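Local structure of pyrethroid hydrolase (Sphingobium faniae, 5Y5R) at residues 52-57 with 84-89; 120-125 with 210-215; 30-35 with 65-70; 129-134 with 149-154. The protein hydrolyses pyrethroid insecticides such as cypermethrin and permethrin at their ester bond, giving a cyclopropanecarboxylic acid and the corresponding alcohol. One frame throughout, in Å; residues are numbered along the deposited sequence.

Overall arrangement
Following the chain from the N terminus, edge strand 32-34 opens interaction 3 and helix 54-57 then opens interaction 1. Residues 65-70, on helix 59-67 and the turn beyond it, close the first loop before helix 80-90 closes the second, so these two contacts cross. Interaction 3 brings the edge strand near residues 65-70 at the surface; interaction 1 packs helix 54-57 on helix 80-90. Residues 120-125 open interaction 2, which closes far along the chain on helix 207-216. Interaction 4, joining 129-134 to helix 148-155 beside the bound pyrethroid, is nested within that loop. Interactions 2 and 4 adjoin in sequence; both lie across the centre of the chain from interaction 3.

Interaction 1 (52-57 with 84-89); sequences VDMEHY and ISWLAQ
Met-54 CB, of a selenomethionine, and Glu-55 N lie over one face of the Trp-86 indole. Met-54 CB sits above the five-membered ring, 3.6 Å from its centroid and 14° off the normal, a CH-pi contact. The rest of the side chain bends back past the ring, so that Met-54 CE comes to 3.9 Å from Trp-86 CB. Glu-55 N is 3.6 Å above the plane of the Trp-86 ring, toward the rim, and Glu-55 CA is 3.4 Å from Trp-86 CH2, while the carboxylate leads away. With CG anti to the backbone N (chi1 -165°), the indole extends toward helix 54-57. Helix 80-90 follows the probable nucleophile elbow of the alpha/beta hydrolase fold, and the short helix 54-57 lies against its side. An alanine in place of Trp-86 is likely to open a gap beneath Met-54 and Glu-55 and take away the CH-pi partner of Met-54 CB. His-90, on the same helix, also stacks with the indole. At the start of helix 54-57, Asp-53 is the N-cap, its OD1 accepting from His-56 N at 3.2 Å, and His-56 ND1 accepts in its ring plane from Val-52 N at 3.0 Å.

Interaction 2 (120-125 with 210-215); sequences EPNRGT and QRQMQK
Gln-212 leaves helix 207-216 toward Asn-122 with its CG anti to the backbone N (chi1 -171°), and a bend at the next bond presents OE1 to Asn-122 and NE2 to Glu-216. Asn-122, in a left-handed backbone conformation, sets its CG anti to the carbonyl carbon, which brings its own amide over to meet Gln-212 from across. The two side chains cross at about a right angle and are joined by a short, nearly straight hydrogen bond, Asn-122 ND2 to Gln-212 OE1 at 2.7 Å with 166° at the hydrogen. The oxygen lies in the plane of the asparagine amide, but the donor is tilted 33° from the carbonyl plane of the glutamine. Pro-121, which follows a cis peptide bond, lays its CG 3.6 Å from Gln-212 NE2, and its carbonyl O lies 3.5 Å from Gln-212 CG. The same Pro-121 O accepts from Arg-123 NH1 at 3.2 Å, in the carbonyl plane and on a lone pair. This loop belongs to the cap inserted between strands 95-101 and 194-199, and continues to Thr-125, which touches the bound pyrethroid. Glu-216, just beyond the helical segment, forms a salt bridge with Arg-123 and accepts from Gln-212 NE2. The buried Gln-212 amide is therefore engaged at both ends, which is consistent with its orientation and probably holds it there.

Interaction 3 (30-35 with 65-70); sequences GYRVHA and LARAEG
Arg-32 and Arg-67 meet through their guanidinium groups at the protein surface. The approach is one of like charges: Arg-32 NH2 lies 2.7 Å from Arg-67 NH1, and as both are donors no hydrogen bond joins them. So short a separation would probably be repulsive, and the exact placing of these exposed ends is doubtful. The side chains cross at about a right angle, their flat ends turned 34° from one another. Their backbones stay well apart, the CA atoms of Arg-32 and Ala-68 being 9.2 Å from each other, so that the long side chains alone span the contact. Arg-32 leaves with CG anti to the backbone N (chi1 -178°) and then bends at the next two bonds; Arg-67 bends at chi3.

Strand 32-34 is the edge of the parallel sheet and pairs with strand 3-9; helix 59-67 belongs to the beta-alpha-beta crossover that carries the chain past strand 3-9 to strand 71-77. Leu-65 packs under that helix on Ile-7 and Leu-74.

Among opposite charges, Asp-5 of the neighbouring strand forms a long, weak ion pair with Arg-32 NE. By hydrogen bonding, the same carboxylate oxygen, OD2, is met by His-34 NE2. That histidine nitrogen also lies at the edge of the Arg-32 guanidinium, in its plane and 3.7 Å from Arg-32 NE.

Interaction 4 (129-134 with 149-154); sequences LDLIQP and ERLREV. With 8NL ((2-methyl-3-phenyl-phenyl)methyl (1~{S})-3-[(~{E})-2-chloranyl-3,3,3-tris(fluoranyl)prop-1-enyl]-2,2-dimethyl-cyclopropane-1-carboxylate), chain G.
The pyrethroid pocket in the cap of this alpha/beta hydrolase is backed by Leu-131 packing into helix 148-155, where it meets Arg-150, Leu-151 and Val-154. With CG anti to the carbonyl carbon (chi1 -69°), Leu-131 carries both methyls to the helix. CB of Leu-131 rests 3.8 Å from Leu-151 CD2, the two side chains sliding past each other in opposite directions. CD1 of Leu-131 meets Val-154 tip to tip, 3.9 Å from its CG2, and CD2 crosses the aliphatic part of Arg-150, 3.8 Å from CG. The guanidinium of Arg-150 folds back so that Val-154 CG2 lies over the centre of one face, while NH1 makes a salt bridge to Glu-153 OE2. Trimming Leu-131 to an alanine would probably leave Arg-150 CG and Val-154 facing a gap, with Leu-151 less firmly supported. Leu-151 CD2 also touches ring carbon C11 of the bound ester at 3.7 Å. On the other segment, Ile-132 CG1 packs 3.8 Å from fluorine F2, and Leu-129 CD2 lies 3.9 Å from the chlorine. This apolar wall, built between strands 95-101 and 194-199, lines the substrate pocket of an alpha/beta hydrolase, around an ester hydrogen-bonded to Ser-78 and the probable charge-relay His-230.

Interaction 1 (52-57 with 84-89)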
# COMPACT_ATOMS: atom_id res chain seq x y z
N VAL A 52 -5.80 0.15 17.57
CA VAL A 52 -6.35 1.31 18.26
C VAL A 52 -6.41 2.52 17.34
O VAL A 52 -7.48 3.13 17.17
CB VAL A 52 -5.51 1.62 19.50
CG1 VAL A 52 -6.08 2.84 20.16
CG2 VAL A 52 -5.50 0.41 20.43
N ASP A 53 -5.30 2.87 16.71
CA ASP A 53 -5.23 4.04 15.84
C ASP A 53 -4.04 3.82 14.91
O ASP A 53 -3.43 2.75 14.89
CB ASP A 53 -5.19 5.34 16.65
CG ASP A 53 -3.98 5.44 17.57
OD1 ASP A 53 -3.08 4.59 17.48
OD2 ASP A 53 -3.93 6.40 18.38
N MSE A 54 -3.72 4.83 14.10
CA MSE A 54 -2.71 4.63 13.07
C MSE A 54 -1.31 4.48 13.63
O MSE A 54 -0.51 3.73 13.09
CB MSE A 54 -2.74 5.77 12.06
CG MSE A 54 -3.93 5.66 11.11
SE MSE A 54 -3.80 4.12 9.93
CE MSE A 54 -2.54 4.89 8.57
N GLU A 55 -1.01 5.24 14.68
CA GLU A 55 0.28 5.08 15.35
C GLU A 55 0.47 3.64 15.76
O GLU A 55 1.56 3.08 15.62
CB GLU A 55 0.36 5.99 16.59
CG GLU A 55 1.74 5.93 17.31
CD GLU A 55 1.95 4.65 18.13
OE1 GLU A 55 0.93 4.08 18.58
OE2 GLU A 55 3.12 4.18 18.26
N HIS A 56 -0.62 3.01 16.24
CA HIS A 56 -0.60 1.60 16.60
C HIS A 56 -0.51 0.71 15.38
O HIS A 56 0.26 -0.27 15.37
CB HIS A 56 -1.87 1.26 17.39
CG HIS A 56 -1.88 -0.14 17.92
ND1 HIS A 56 -3.05 -0.82 18.17
CD2 HIS A 56 -0.87 -0.97 18.25
CE1 HIS A 56 -2.76 -2.02 18.63
NE2 HIS A 56 -1.44 -2.14 18.69
N TYR A 57 -1.34 0.98 14.36
CA TYR A 57 -1.36 0.19 13.14
C TYR A 57 0.02 0.16 12.48
O TYR A 57 0.46 -0.89 12.00
CB TYR A 57 -2.40 0.76 12.16
CG TYR A 57 -2.81 -0.14 11.00
CD1 TYR A 57 -3.33 -1.41 11.24
CD2 TYR A 57 -2.76 0.29 9.67
CE1 TYR A 57 -3.70 -2.23 10.22
CE2 TYR A 57 -3.16 -0.55 8.63
CZ TYR A 57 -3.61 -1.81 8.91
OH TYR A 57 -4.04 -2.63 7.89
N ILE A 84 1.94 4.81 4.62
CA ILE A 84 3.23 5.44 4.32
C ILE A 84 3.12 6.95 4.42
O ILE A 84 4.11 7.62 4.69
CB ILE A 84 3.82 5.03 2.95
CG1 ILE A 84 3.18 5.82 1.81
CG2 ILE A 84 3.73 3.54 2.72
CD1 ILE A 84 3.92 5.65 0.50
N SER A 85 1.94 7.51 4.11
CA SER A 85 1.72 8.93 4.34
C SER A 85 1.73 9.26 5.84
O SER A 85 2.28 10.28 6.27
CB SER A 85 0.40 9.35 3.69
OG SER A 85 0.41 9.14 2.29
N TRP A 86 1.07 8.43 6.64
CA TRP A 86 1.08 8.69 8.07
C TRP A 86 2.50 8.59 8.63
O TRP A 86 2.96 9.47 9.36
CB TRP A 86 0.12 7.73 8.78
CG TRP A 86 -0.19 8.14 10.17
CD1 TRP A 86 -1.31 8.78 10.61
CD2 TRP A 86 0.62 7.91 11.33
NE1 TRP A 86 -1.24 8.98 11.97
CE2 TRP A 86 -0.06 8.45 12.43
CE3 TRP A 86 1.86 7.30 11.53
CZ2 TRP A 86 0.46 8.40 13.71
CZ3 TRP A 86 2.38 7.24 12.82
CH2 TRP A 86 1.67 7.80 13.89
N LEU A 87 3.22 7.54 8.25
CA LEU A 87 4.59 7.34 8.70
C LEU A 87 5.52 8.44 8.22
O LEU A 87 6.38 8.91 8.98
CB LEU A 87 5.10 6.00 8.19
CG LEU A 87 4.62 4.76 8.95
CD1 LEU A 87 4.70 3.53 8.05
CD2 LEU A 87 5.47 4.60 10.15
N ALA A 88 5.33 8.92 7.00
CA ALA A 88 6.24 9.93 6.48
C ALA A 88 6.19 11.16 7.36
O ALA A 88 7.23 11.73 7.70
CB ALA A 88 5.88 10.28 5.03
N GLN A 89 4.99 11.48 7.85
CA GLN A 89 4.80 12.68 8.64
C GLN A 89 5.46 12.57 10.00
O GLN A 89 5.98 13.56 10.52
CB GLN A 89 3.29 12.98 8.75
CG GLN A 89 2.89 14.04 9.77
CD GLN A 89 3.56 15.36 9.48
OE1 GLN A 89 3.86 15.65 8.34
NE2 GLN A 89 3.74 16.18 10.50

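Interaction 2 (120-125 with 210-215)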
# COMPACT_ATOMS: atom_id res chain seq x y z
N GLU A 120 -17.68 12.49 -7.33
CA GLU A 120 -17.16 13.14 -8.54
C GLU A 120 -16.10 14.14 -8.19
O GLU A 120 -16.16 14.81 -7.16
CB GLU A 120 -18.28 13.81 -9.36
CG GLU A 120 -19.25 12.82 -9.91
CD GLU A 120 -18.57 11.91 -10.94
OE1 GLU A 120 -18.95 10.72 -10.97
OE2 GLU A 120 -17.59 12.35 -11.60
N PRO A 121 -15.08 14.25 -9.06
CA PRO A 121 -14.93 13.39 -10.25
C PRO A 121 -13.99 12.18 -10.02
O PRO A 121 -13.15 12.25 -9.15
CB PRO A 121 -14.33 14.34 -11.27
CG PRO A 121 -13.43 15.21 -10.43
CD PRO A 121 -14.13 15.37 -9.07
N ASN A 122 -14.18 11.12 -10.80
CA ASN A 122 -13.28 9.98 -10.85
C ASN A 122 -12.97 9.48 -9.44
O ASN A 122 -11.81 9.34 -9.04
CB ASN A 122 -12.00 10.34 -11.60
CG ASN A 122 -12.27 10.74 -13.04
OD1 ASN A 122 -12.96 10.04 -13.78
ND2 ASN A 122 -11.78 11.91 -13.41
N ARG A 123 -14.03 9.24 -8.68
CA ARG A 123 -13.94 8.67 -7.35
C ARG A 123 -14.80 7.42 -7.34
O ARG A 123 -15.84 7.38 -7.99
CB ARG A 123 -14.43 9.63 -6.26
CG ARG A 123 -13.60 10.88 -6.14
CD ARG A 123 -14.33 11.97 -5.45
NE ARG A 123 -13.42 12.78 -4.64
CZ ARG A 123 -12.49 13.60 -5.12
NH1 ARG A 123 -12.33 13.73 -6.43
NH2 ARG A 123 -11.73 14.28 -4.29
N GLY A 124 -14.36 6.41 -6.59
CA GLY A 124 -15.07 5.14 -6.39
C GLY A 124 -14.32 3.86 -6.72
O GLY A 124 -13.79 3.65 -7.81
N THR A 125 -14.39 2.92 -5.79
CA THR A 125 -13.94 1.56 -6.02
C THR A 125 -15.11 0.60 -5.82
O THR A 125 -15.12 -0.19 -4.86
CB THR A 125 -12.78 1.21 -5.10
OG1 THR A 125 -13.18 1.42 -3.74
CG2 THR A 125 -11.57 2.09 -5.38
N GLN A 210 -6.80 6.30 -9.87
CA GLN A 210 -5.38 6.44 -9.64
C GLN A 210 -4.90 7.79 -10.12
O GLN A 210 -4.24 8.53 -9.38
CB GLN A 210 -4.63 5.32 -10.35
CG GLN A 210 -4.81 3.97 -9.70
CD GLN A 210 -4.18 2.88 -10.50
OE1 GLN A 210 -2.94 2.79 -10.61
NE2 GLN A 210 -5.03 2.06 -11.12
N ARG A 211 -5.23 8.14 -11.37
CA ARG A 211 -4.73 9.40 -11.93
C ARG A 211 -5.39 10.61 -11.27
O ARG A 211 -4.79 11.69 -11.22
CB ARG A 211 -4.92 9.44 -13.45
CG ARG A 211 -4.06 8.43 -14.21
CD ARG A 211 -4.40 8.19 -15.69
NE ARG A 211 -3.39 7.32 -16.28
CZ ARG A 211 -3.43 6.74 -17.48
NH1 ARG A 211 -2.43 5.94 -17.85
NH2 ARG A 211 -4.44 6.92 -18.32
N GLN A 212 -6.63 10.45 -10.78
CA GLN A 212 -7.31 11.54 -10.10
C GLN A 212 -6.64 11.83 -8.77
O GLN A 212 -6.49 13.00 -8.38
CB GLN A 212 -8.79 11.16 -9.92
CG GLN A 212 -9.68 12.28 -9.41
CD GLN A 212 -9.88 13.34 -10.47
OE1 GLN A 212 -10.05 13.03 -11.65
NE2 GLN A 212 -9.87 14.60 -10.05
N MSE A 213 -6.18 10.80 -8.08
CA MSE A 213 -5.46 10.99 -6.85
C MSE A 213 -4.13 11.72 -7.07
O MSE A 213 -3.80 12.65 -6.33
CB MSE A 213 -5.25 9.64 -6.16
CG MSE A 213 -6.56 9.17 -5.56
SE MSE A 213 -6.44 7.51 -4.54
CE MSE A 213 -5.94 6.31 -5.94
N GLN A 214 -3.36 11.29 -8.07
CA GLN A 214 -2.15 12.06 -8.42
C GLN A 214 -2.50 13.51 -8.70
O GLN A 214 -1.86 14.42 -8.18
CB GLN A 214 -1.45 11.44 -9.63
CG GLN A 214 -0.98 10.06 -9.39
CD GLN A 214 -0.59 9.35 -10.66
OE1 GLN A 214 0.39 9.71 -11.32
NE2 GLN A 214 -1.36 8.36 -11.01
N LYS A 215 -3.58 13.73 -9.45
CA LYS A 215 -3.95 15.08 -9.86
C LYS A 215 -4.27 15.98 -8.67
O LYS A 215 -3.99 17.18 -8.71
CB LYS A 215 -5.13 15.00 -10.83
CG LYS A 215 -5.65 16.33 -11.28
CD LYS A 215 -6.72 16.23 -12.36
CE LYS A 215 -6.64 17.48 -13.26
NZ LYS A 215 -7.06 18.70 -12.53

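Interaction 3 (30-35 with 65-70)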
# COMPACT_ATOMS: atom_id res chain seq x y z
N GLY A 30 21.36 -4.76 -3.47
CA GLY A 30 22.14 -4.30 -2.36
C GLY A 30 21.34 -3.63 -1.28
O GLY A 30 21.91 -2.90 -0.47
N TYR A 31 20.04 -3.92 -1.19
CA TYR A 31 19.21 -3.29 -0.18
C TYR A 31 18.80 -4.31 0.87
O TYR A 31 18.60 -5.49 0.58
CB TYR A 31 17.96 -2.67 -0.80
CG TYR A 31 18.25 -1.46 -1.63
CD1 TYR A 31 18.49 -0.25 -1.02
CD2 TYR A 31 18.28 -1.52 -3.02
CE1 TYR A 31 18.75 0.88 -1.76
CE2 TYR A 31 18.55 -0.39 -3.78
CZ TYR A 31 18.79 0.81 -3.13
OH TYR A 31 19.06 1.96 -3.82
N ARG A 32 18.69 -3.83 2.09
CA ARG A 32 18.01 -4.59 3.11
C ARG A 32 16.52 -4.37 2.94
O ARG A 32 16.07 -3.23 2.81
CB ARG A 32 18.49 -4.17 4.50
CG ARG A 32 17.84 -5.00 5.57
CD ARG A 32 18.78 -5.28 6.68
NE ARG A 32 18.20 -4.93 7.97
CZ ARG A 32 18.78 -5.20 9.13
NH1 ARG A 32 19.94 -5.83 9.15
NH2 ARG A 32 18.21 -4.83 10.27
N VAL A 33 15.75 -5.44 2.91
CA VAL A 33 14.35 -5.35 2.51
C VAL A 33 13.48 -5.91 3.63
O VAL A 33 13.80 -6.94 4.23
CB VAL A 33 14.11 -6.08 1.18
CG1 VAL A 33 12.68 -5.93 0.74
CG2 VAL A 33 15.06 -5.53 0.12
N HIS A 34 12.40 -5.20 3.93
CA HIS A 34 11.46 -5.55 4.98
C HIS A 34 10.06 -5.63 4.37
O HIS A 34 9.75 -4.90 3.41
CB HIS A 34 11.49 -4.51 6.11
CG HIS A 34 12.86 -4.22 6.65
ND1 HIS A 34 13.39 -4.86 7.75
CD2 HIS A 34 13.82 -3.34 6.24
CE1 HIS A 34 14.60 -4.39 8.00
NE2 HIS A 34 14.89 -3.47 7.10
N ALA A 35 9.27 -6.62 4.80
CA ALA A 35 7.86 -6.72 4.42
C ALA A 35 7.04 -7.15 5.64
O ALA A 35 6.58 -8.28 5.73
CB ALA A 35 7.68 -7.68 3.24
N LEU A 65 12.16 1.32 10.99
CA LEU A 65 12.81 2.60 10.71
C LEU A 65 13.70 3.03 11.86
O LEU A 65 14.69 3.75 11.65
CB LEU A 65 11.76 3.68 10.42
CG LEU A 65 10.88 3.64 9.17
CD1 LEU A 65 9.68 4.63 9.23
CD2 LEU A 65 11.74 3.94 7.98
N ALA A 66 13.35 2.64 13.08
CA ALA A 66 14.13 3.01 14.25
C ALA A 66 15.55 2.46 14.17
O ALA A 66 16.51 3.16 14.51
CB ALA A 66 13.43 2.49 15.51
N ARG A 67 15.70 1.21 13.74
CA ARG A 67 16.99 0.54 13.75
C ARG A 67 17.67 0.53 12.39
O ARG A 67 18.68 -0.15 12.22
CB ARG A 67 16.84 -0.88 14.29
CG ARG A 67 15.53 -1.53 13.90
CD ARG A 67 15.51 -3.02 14.26
NE ARG A 67 15.76 -3.89 13.11
CZ ARG A 67 16.39 -5.07 13.21
NH1 ARG A 67 16.58 -5.81 12.14
NH2 ARG A 67 16.85 -5.50 14.37
N ALA A 68 17.13 1.25 11.42
CA ALA A 68 17.80 1.33 10.13
C ALA A 68 19.09 2.14 10.25
O ALA A 68 19.14 3.16 10.94
CB ALA A 68 16.89 1.95 9.08
N GLU A 69 20.13 1.67 9.55
CA GLU A 69 21.41 2.38 9.56
C GLU A 69 21.29 3.75 8.90
O GLU A 69 21.69 4.77 9.48
CB GLU A 69 22.48 1.52 8.84
CG GLU A 69 23.89 2.08 8.94
CD GLU A 69 24.94 1.23 8.21
OE1 GLU A 69 24.86 -0.03 8.25
OE2 GLU A 69 25.84 1.83 7.60
N GLY A 70 20.70 3.79 7.71
CA GLY A 70 20.52 5.03 6.95
C GLY A 70 19.07 5.40 6.69
O GLY A 70 18.23 5.27 7.58

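Interaction 4 (129-134 with 149-154)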
# COMPACT_ATOMS: atom_id res chain seq x y z
N LEU A 129 -16.11 -2.47 -2.91
CA LEU A 129 -17.22 -2.35 -1.96
C LEU A 129 -18.25 -3.45 -2.17
O LEU A 129 -18.97 -3.82 -1.23
CB LEU A 129 -17.90 -0.98 -2.03
CG LEU A 129 -17.04 0.26 -1.76
CD1 LEU A 129 -17.87 1.53 -1.94
CD2 LEU A 129 -16.45 0.20 -0.37
N ASP A 130 -18.34 -3.97 -3.39
CA ASP A 130 -19.27 -5.07 -3.68
C ASP A 130 -18.84 -6.36 -2.99
O ASP A 130 -19.67 -7.08 -2.43
CB ASP A 130 -19.31 -5.30 -5.20
CG ASP A 130 -20.21 -6.45 -5.61
OD1 ASP A 130 -21.42 -6.35 -5.38
OD2 ASP A 130 -19.74 -7.47 -6.15
N LEU A 131 -17.54 -6.64 -3.00
CA LEU A 131 -16.99 -7.94 -2.61
C LEU A 131 -16.43 -7.98 -1.20
O LEU A 131 -16.16 -9.08 -0.70
CB LEU A 131 -15.87 -8.35 -3.58
CG LEU A 131 -16.34 -8.70 -5.00
CD1 LEU A 131 -15.20 -8.66 -5.97
CD2 LEU A 131 -17.04 -10.05 -5.03
N ILE A 132 -16.19 -6.83 -0.61
CA ILE A 132 -15.67 -6.68 0.74
C ILE A 132 -16.77 -6.02 1.56
O ILE A 132 -17.20 -4.91 1.23
CB ILE A 132 -14.40 -5.84 0.77
CG1 ILE A 132 -13.33 -6.42 -0.18
CG2 ILE A 132 -13.91 -5.67 2.19
CD1 ILE A 132 -12.75 -7.75 0.25
N GLN A 133 -17.22 -6.69 2.61
CA GLN A 133 -18.40 -6.28 3.34
C GLN A 133 -18.09 -5.95 4.80
O GLN A 133 -17.06 -6.36 5.34
CB GLN A 133 -19.48 -7.36 3.25
CG GLN A 133 -19.79 -7.73 1.81
CD GLN A 133 -20.69 -8.95 1.71
OE1 GLN A 133 -20.58 -9.88 2.52
NE2 GLN A 133 -21.57 -8.95 0.71
N PRO A 134 -18.91 -5.11 5.43
CA PRO A 134 -18.68 -4.76 6.84
C PRO A 134 -19.03 -5.90 7.79
O PRO A 134 -19.91 -6.71 7.51
CB PRO A 134 -19.61 -3.56 7.06
CG PRO A 134 -19.98 -3.07 5.63
CD PRO A 134 -20.00 -4.32 4.83
N GLU A 149 -14.66 -17.25 -7.14
CA GLU A 149 -14.06 -16.99 -8.44
C GLU A 149 -14.08 -15.50 -8.75
O GLU A 149 -13.14 -14.97 -9.35
CB GLU A 149 -14.78 -17.78 -9.54
CG GLU A 149 -14.34 -17.48 -11.00
CD GLU A 149 -12.84 -17.73 -11.27
OE1 GLU A 149 -12.16 -18.32 -10.41
OE2 GLU A 149 -12.35 -17.34 -12.35
N ARG A 150 -15.16 -14.81 -8.38
CA ARG A 150 -15.18 -13.36 -8.52
C ARG A 150 -14.07 -12.71 -7.71
O ARG A 150 -13.42 -11.76 -8.17
CB ARG A 150 -16.54 -12.82 -8.06
CG ARG A 150 -16.84 -11.45 -8.53
CD ARG A 150 -17.04 -11.42 -10.02
NE ARG A 150 -17.08 -10.05 -10.49
CZ ARG A 150 -16.38 -9.62 -11.53
NH1 ARG A 150 -15.63 -10.47 -12.20
NH2 ARG A 150 -16.44 -8.35 -11.91
N LEU A 151 -13.84 -13.19 -6.48
CA LEU A 151 -12.79 -12.64 -5.65
C LEU A 151 -11.44 -12.82 -6.30
O LEU A 151 -10.60 -11.91 -6.26
CB LEU A 151 -12.76 -13.29 -4.26
CG LEU A 151 -13.89 -12.99 -3.29
CD1 LEU A 151 -13.77 -13.91 -2.05
CD2 LEU A 151 -13.83 -11.51 -2.90
N ARG A 152 -11.20 -14.01 -6.87
CA ARG A 152 -9.93 -14.31 -7.51
C ARG A 152 -9.72 -13.45 -8.75
O ARG A 152 -8.67 -12.80 -8.91
CB ARG A 152 -9.85 -15.77 -7.93
CG ARG A 152 -8.45 -16.15 -8.48
CD ARG A 152 -8.51 -17.38 -9.37
NE ARG A 152 -9.27 -17.21 -10.62
CZ ARG A 152 -8.77 -16.69 -11.74
NH1 ARG A 152 -7.50 -16.29 -11.77
NH2 ARG A 152 -9.50 -16.61 -12.85
N GLU A 153 -10.71 -13.44 -9.65
CA GLU A 153 -10.50 -12.75 -10.92
C GLU A 153 -10.40 -11.25 -10.73
O GLU A 153 -9.83 -10.59 -11.61
CB GLU A 153 -11.58 -13.06 -11.94
CG GLU A 153 -12.96 -12.74 -11.53
CD GLU A 153 -13.99 -13.38 -12.44
OE1 GLU A 153 -13.67 -14.33 -13.19
OE2 GLU A 153 -15.12 -12.90 -12.44
N VAL A 154 -10.97 -10.71 -9.66
CA VAL A 154 -10.94 -9.26 -9.39
C VAL A 154 -9.65 -8.85 -8.68
O VAL A 154 -8.97 -7.89 -9.09
CB VAL A 154 -12.18 -8.84 -8.58
CG1 VAL A 154 -12.06 -7.48 -8.05
CG2 VAL A 154 -13.43 -8.92 -9.45
C 8NL G . -8.27 -7.33 -0.37
C8 8NL G . -7.96 -11.37 -0.41
C9 8NL G . -8.83 -12.35 0.06
C10 8NL G . -10.18 -12.30 -0.26
C11 8NL G . -10.60 -11.24 -1.06
C12 8NL G . -9.71 -10.27 -1.53
C13 8NL G . -5.99 -5.61 -1.44
O 8NL G . -7.05 -4.67 -1.75
CL 8NL G . -12.71 -0.33 -1.25
C21 8NL G . -11.17 -1.15 -0.95
C22 8NL G . -11.20 -2.39 -0.09
F2 8NL G . -11.03 -3.44 -0.88
F1 8NL G . -10.28 -2.39 0.86
F 8NL G . -12.38 -2.45 0.48
C20 8NL G . -10.05 -0.69 -1.51
C16 8NL G . -8.71 -1.34 -1.26
C17 8NL G . -7.76 -0.78 -2.31
C18 8NL G . -7.13 0.14 -1.28
C19 8NL G . -8.48 -0.05 -3.46
C15 8NL G . -8.02 -2.31 -2.21
C14 8NL G . -7.06 -3.21 -1.43
O1 8NL G . -6.36 -2.74 -0.53
C2 8NL G . -6.21 -7.09 -1.76
C3 8NL G . -5.26 -7.67 -2.59
C4 8NL G . -5.32 -9.02 -2.97
C5 8NL G . -6.34 -9.83 -2.48
C6 8NL G . -7.32 -9.30 -1.65
C1 8NL G . -7.25 -7.93 -1.28
C7 8NL G . -8.37 -10.31 -1.20